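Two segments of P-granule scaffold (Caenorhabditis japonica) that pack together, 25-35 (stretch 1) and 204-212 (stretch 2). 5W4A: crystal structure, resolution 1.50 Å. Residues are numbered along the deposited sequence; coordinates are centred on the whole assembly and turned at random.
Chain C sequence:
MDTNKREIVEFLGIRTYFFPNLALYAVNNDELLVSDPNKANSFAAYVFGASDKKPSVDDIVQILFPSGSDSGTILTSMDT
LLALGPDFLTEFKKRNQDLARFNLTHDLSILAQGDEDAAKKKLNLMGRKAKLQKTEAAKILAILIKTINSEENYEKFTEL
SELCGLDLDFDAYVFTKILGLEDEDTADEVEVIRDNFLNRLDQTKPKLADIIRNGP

Stretch 1, residues 25-35: YAVNNDELLVS
Stretch 2 204-212: TKPKLADII

Two helical segments of the P-granule scaffold, at least 173 residues apart in sequence where they touch, are joined by two salt bridges, Glu31-Lys207 and Asp30-Lys205, and by aliphatic packing. The shortest polar link is the salt bridge from Lys207 NZ to Glu31 OE1, 2.7 Å. Lys207 reaches it with a nearly straight chain (chi1 to chi4 m, t, t, t), while Glu31, whose CA-to-CB bond points sideways, bends back (chi1 t, chi2 p, chi3 22°) to bring its carboxylate across. The other carboxylate oxygen, Glu31 OE2, accepts a 2.6 Å hydrogen bond from Ser35 OG one turn later (Ser35 chi1 m).

Asp30 points toward stretch 2 with chi1 p (62°) and chi2 -35°. Its OD2 forms a salt bridge with Lys205 NZ at 3.3 Å, a weak hydrogen bond; Lys205 (m, m, t, t) runs its chain past Val27, with CE 3.4 Å from Val27 O. Two waters complete the surroundings of this buried carboxylate. One donates to Asp30 OD2 (2.6 Å) and accepts from the backbone N of Lys207 (3.0 Å), so an amide in the first turn of helix 206-212 is tied to Asp30 through water. The other donates to Asp30 OD1 (2.9 Å) and accepts from Lys207 NZ (2.8 Å).

Residues 25-28 are helical, continuing a helix that begins earlier; Asn29 (phi/psi -118/25) is the first residue to leave helical phi/psi, and helix 30-35 follows. Asn29 (chi1 m), whose CA-to-CB bond points away from stretch 2, donates from ND2 to Tyr25 O (3.0 Å), which also accepts from Asn29 N (2.9 Å). In stretch 2, Lys205 (-143/70) occupies the N-cap position before helix 206-212. Helices 30-35 and 206-212 run in broadly the same direction, 32° apart, with axes 9.3 Å apart at closest approach. The register pairs Val27 CA with Lys205 CA (7.3 Å), Asp30 CA with Leu208 CA (6.2 Å) and Val34 CA with Ile211 CA (7.0 Å).

Alongside the charged groups lies the apolar layer. Leu33 (m, t), Leu208 (m, t) and Ile211 (m, t) are buried, and their branched aliphatic side chains suit this contact. Leu208 places CD1 4.0 Å from Ala26 CB and CD2 4.1 Å from Leu33 CD1; CD2 also lies 3.5 Å from Asp30 CB. Leu208 CD1 also lies 3.8 Å from Ala26 O, so it covers backbone as well as the CB of buried Ala26. Ile211 extends CD1 to 3.5 Å from Val34 CG2 and 4.1 Å from Leu33 CB. Val34 (chi1 t), at the exposed margin, also sets CG2 3.9 Å from Lys207 CB, using the aliphatic base of a side chain whose amine serves Glu31. The contact buries 487 Å² between the two stretches, both sides summed.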

# COMPACT_ATOMS: atom_id res chain seq x y z
N TYR C 25 -2.12 25.77 -10.68
CA TYR C 25 -1.65 27.09 -10.28
C TYR C 25 -0.13 27.16 -10.31
O TYR C 25 0.46 28.11 -10.85
CB TYR C 25 -2.18 27.47 -8.89
CG TYR C 25 -1.74 28.86 -8.51
CD1 TYR C 25 -2.53 29.95 -8.82
CD2 TYR C 25 -0.51 29.09 -7.93
CE1 TYR C 25 -2.11 31.24 -8.52
CE2 TYR C 25 -0.07 30.37 -7.64
CZ TYR C 25 -0.89 31.44 -7.94
OH TYR C 25 -0.44 32.70 -7.66
N ALA C 26 0.53 26.16 -9.73
CA ALA C 26 1.99 26.20 -9.61
C ALA C 26 2.66 26.12 -10.97
O ALA C 26 3.68 26.79 -11.21
CB ALA C 26 2.46 25.06 -8.71
N VAL C 27 2.12 25.29 -11.87
CA VAL C 27 2.67 25.15 -13.21
C VAL C 27 2.55 26.46 -14.00
O VAL C 27 3.44 26.80 -14.80
CB VAL C 27 1.98 23.98 -13.93
CG1 VAL C 27 2.20 24.05 -15.46
CG2 VAL C 27 2.49 22.63 -13.33
N ASN C 28 1.43 27.17 -13.83
CA ASN C 28 1.21 28.43 -14.54
C ASN C 28 1.99 29.59 -13.93
O ASN C 28 2.43 30.48 -14.67
CB ASN C 28 -0.28 28.78 -14.54
CG ASN C 28 -1.05 28.05 -15.63
OD1 ASN C 28 -0.50 27.75 -16.70
ND2 ASN C 28 -2.34 27.80 -15.39
N ASN C 29 2.21 29.59 -12.62
CA ASN C 29 2.69 30.78 -11.92
C ASN C 29 4.05 30.59 -11.27
O ASN C 29 4.34 31.28 -10.27
CB ASN C 29 1.66 31.18 -10.87
CG ASN C 29 0.37 31.68 -11.50
OD1 ASN C 29 0.31 32.82 -11.98
ND2 ASN C 29 -0.63 30.83 -11.55
N ASP C 30 4.88 29.67 -11.77
CA ASP C 30 6.14 29.39 -11.09
C ASP C 30 7.05 30.62 -11.04
O ASP C 30 7.73 30.84 -10.04
CB ASP C 30 6.87 28.16 -11.70
CG ASP C 30 7.26 28.32 -13.15
OD1 ASP C 30 6.55 28.95 -13.93
OD2 ASP C 30 8.30 27.71 -13.52
N GLU C 31 7.07 31.45 -12.09
CA GLU C 31 7.97 32.61 -12.04
C GLU C 31 7.47 33.63 -11.02
O GLU C 31 8.27 34.24 -10.31
CB GLU C 31 8.12 33.24 -13.43
CG GLU C 31 8.99 34.49 -13.46
CD GLU C 31 10.42 34.27 -12.96
OE1 GLU C 31 10.93 33.12 -12.97
OE2 GLU C 31 11.05 35.27 -12.55
N LEU C 32 6.15 33.78 -10.90
CA LEU C 32 5.61 34.67 -9.88
C LEU C 32 5.92 34.16 -8.48
O LEU C 32 6.21 34.95 -7.57
CB LEU C 32 4.10 34.84 -10.08
CG LEU C 32 3.42 35.79 -9.10
CD1 LEU C 32 3.93 37.25 -9.31
CD2 LEU C 32 1.90 35.68 -9.27
N LEU C 33 5.89 32.84 -8.27
CA LEU C 33 6.23 32.28 -6.97
C LEU C 33 7.70 32.52 -6.62
O LEU C 33 8.04 32.73 -5.45
CB LEU C 33 5.90 30.78 -6.96
CG LEU C 33 4.41 30.42 -6.85
CD1 LEU C 33 4.17 28.99 -7.27
CD2 LEU C 33 3.90 30.64 -5.43
N VAL C 34 8.58 32.51 -7.63
CA VAL C 34 9.98 32.88 -7.44
C VAL C 34 10.12 34.36 -7.11
O VAL C 34 10.80 34.74 -6.16
CB VAL C 34 10.80 32.52 -8.70
CG1 VAL C 34 12.22 33.09 -8.64
CG2 VAL C 34 10.86 31.03 -8.88
N SER C 35 9.49 35.23 -7.91
CA SER C 35 9.89 36.64 -7.96
C SER C 35 9.07 37.56 -7.07
O SER C 35 9.58 38.61 -6.66
CB SER C 35 9.81 37.14 -9.40
OG SER C 35 10.68 36.37 -10.21
N THR C 204 10.55 19.08 -15.02
CA THR C 204 9.49 19.87 -15.67
C THR C 204 9.43 21.31 -15.19
O THR C 204 9.10 22.20 -15.98
CB THR C 204 8.16 19.19 -15.38
OG1 THR C 204 7.96 19.15 -13.95
CG2 THR C 204 8.16 17.79 -15.90
N LYS C 205 9.71 21.55 -13.92
CA LYS C 205 9.58 22.87 -13.31
C LYS C 205 10.72 23.01 -12.33
O LYS C 205 10.54 23.07 -11.11
CB LYS C 205 8.21 23.05 -12.63
CG LYS C 205 7.07 23.43 -13.58
CD LYS C 205 7.52 24.59 -14.49
CE LYS C 205 6.44 25.36 -15.23
NZ LYS C 205 7.14 26.22 -16.28
N PRO C 206 11.95 23.13 -12.85
CA PRO C 206 13.10 23.33 -11.97
C PRO C 206 12.98 24.51 -11.03
O PRO C 206 13.54 24.44 -9.94
CB PRO C 206 14.27 23.53 -12.95
CG PRO C 206 13.80 23.04 -14.24
CD PRO C 206 12.31 23.22 -14.27
N LYS C 207 12.31 25.62 -11.43
CA LYS C 207 12.13 26.75 -10.52
C LYS C 207 11.37 26.34 -9.28
O LYS C 207 11.66 26.81 -8.19
CB LYS C 207 11.34 27.89 -11.20
CG LYS C 207 12.10 28.66 -12.19
CD LYS C 207 11.19 29.64 -12.93
CE LYS C 207 11.91 30.19 -14.12
NZ LYS C 207 11.05 31.14 -14.87
N LEU C 208 10.33 25.51 -9.47
CA LEU C 208 9.55 25.07 -8.33
C LEU C 208 10.40 24.18 -7.43
O LEU C 208 10.32 24.29 -6.21
CB LEU C 208 8.29 24.32 -8.78
CG LEU C 208 7.21 25.07 -9.58
CD1 LEU C 208 6.09 24.10 -10.01
CD2 LEU C 208 6.68 26.17 -8.77
N ALA C 209 11.19 23.29 -8.03
CA ALA C 209 12.07 22.45 -7.22
C ALA C 209 13.03 23.29 -6.40
O ALA C 209 13.27 23.02 -5.21
CB ALA C 209 12.83 21.47 -8.13
N ASP C 210 13.58 24.34 -7.02
CA ASP C 210 14.56 25.20 -6.34
C ASP C 210 13.95 25.92 -5.13
O ASP C 210 14.58 26.00 -4.08
CB ASP C 210 15.14 26.19 -7.35
CG ASP C 210 16.15 27.13 -6.73
OD1 ASP C 210 17.08 26.65 -6.04
OD2 ASP C 210 16.03 28.35 -6.96
N ILE C 211 12.70 26.38 -5.25
CA ILE C 211 12.05 27.04 -4.11
C ILE C 211 11.87 26.05 -2.96
O ILE C 211 12.14 26.37 -1.80
CB ILE C 211 10.70 27.66 -4.54
CG1 ILE C 211 10.85 28.59 -5.75
CG2 ILE C 211 10.14 28.47 -3.40
CD1 ILE C 211 9.52 28.92 -6.42
N ILE C 212 11.42 24.84 -3.26
CA ILE C 212 11.21 23.85 -2.21
C ILE C 212 12.52 23.52 -1.51
O ILE C 212 12.56 23.35 -0.28
CB ILE C 212 10.56 22.59 -2.79
CG1 ILE C 212 9.09 22.89 -3.17
CG2 ILE C 212 10.66 21.41 -1.80
CD1 ILE C 212 8.45 21.81 -3.97
O HOH W 1 10.20 25.96 -13.50
O HOH W 2 8.47 30.27 -15.71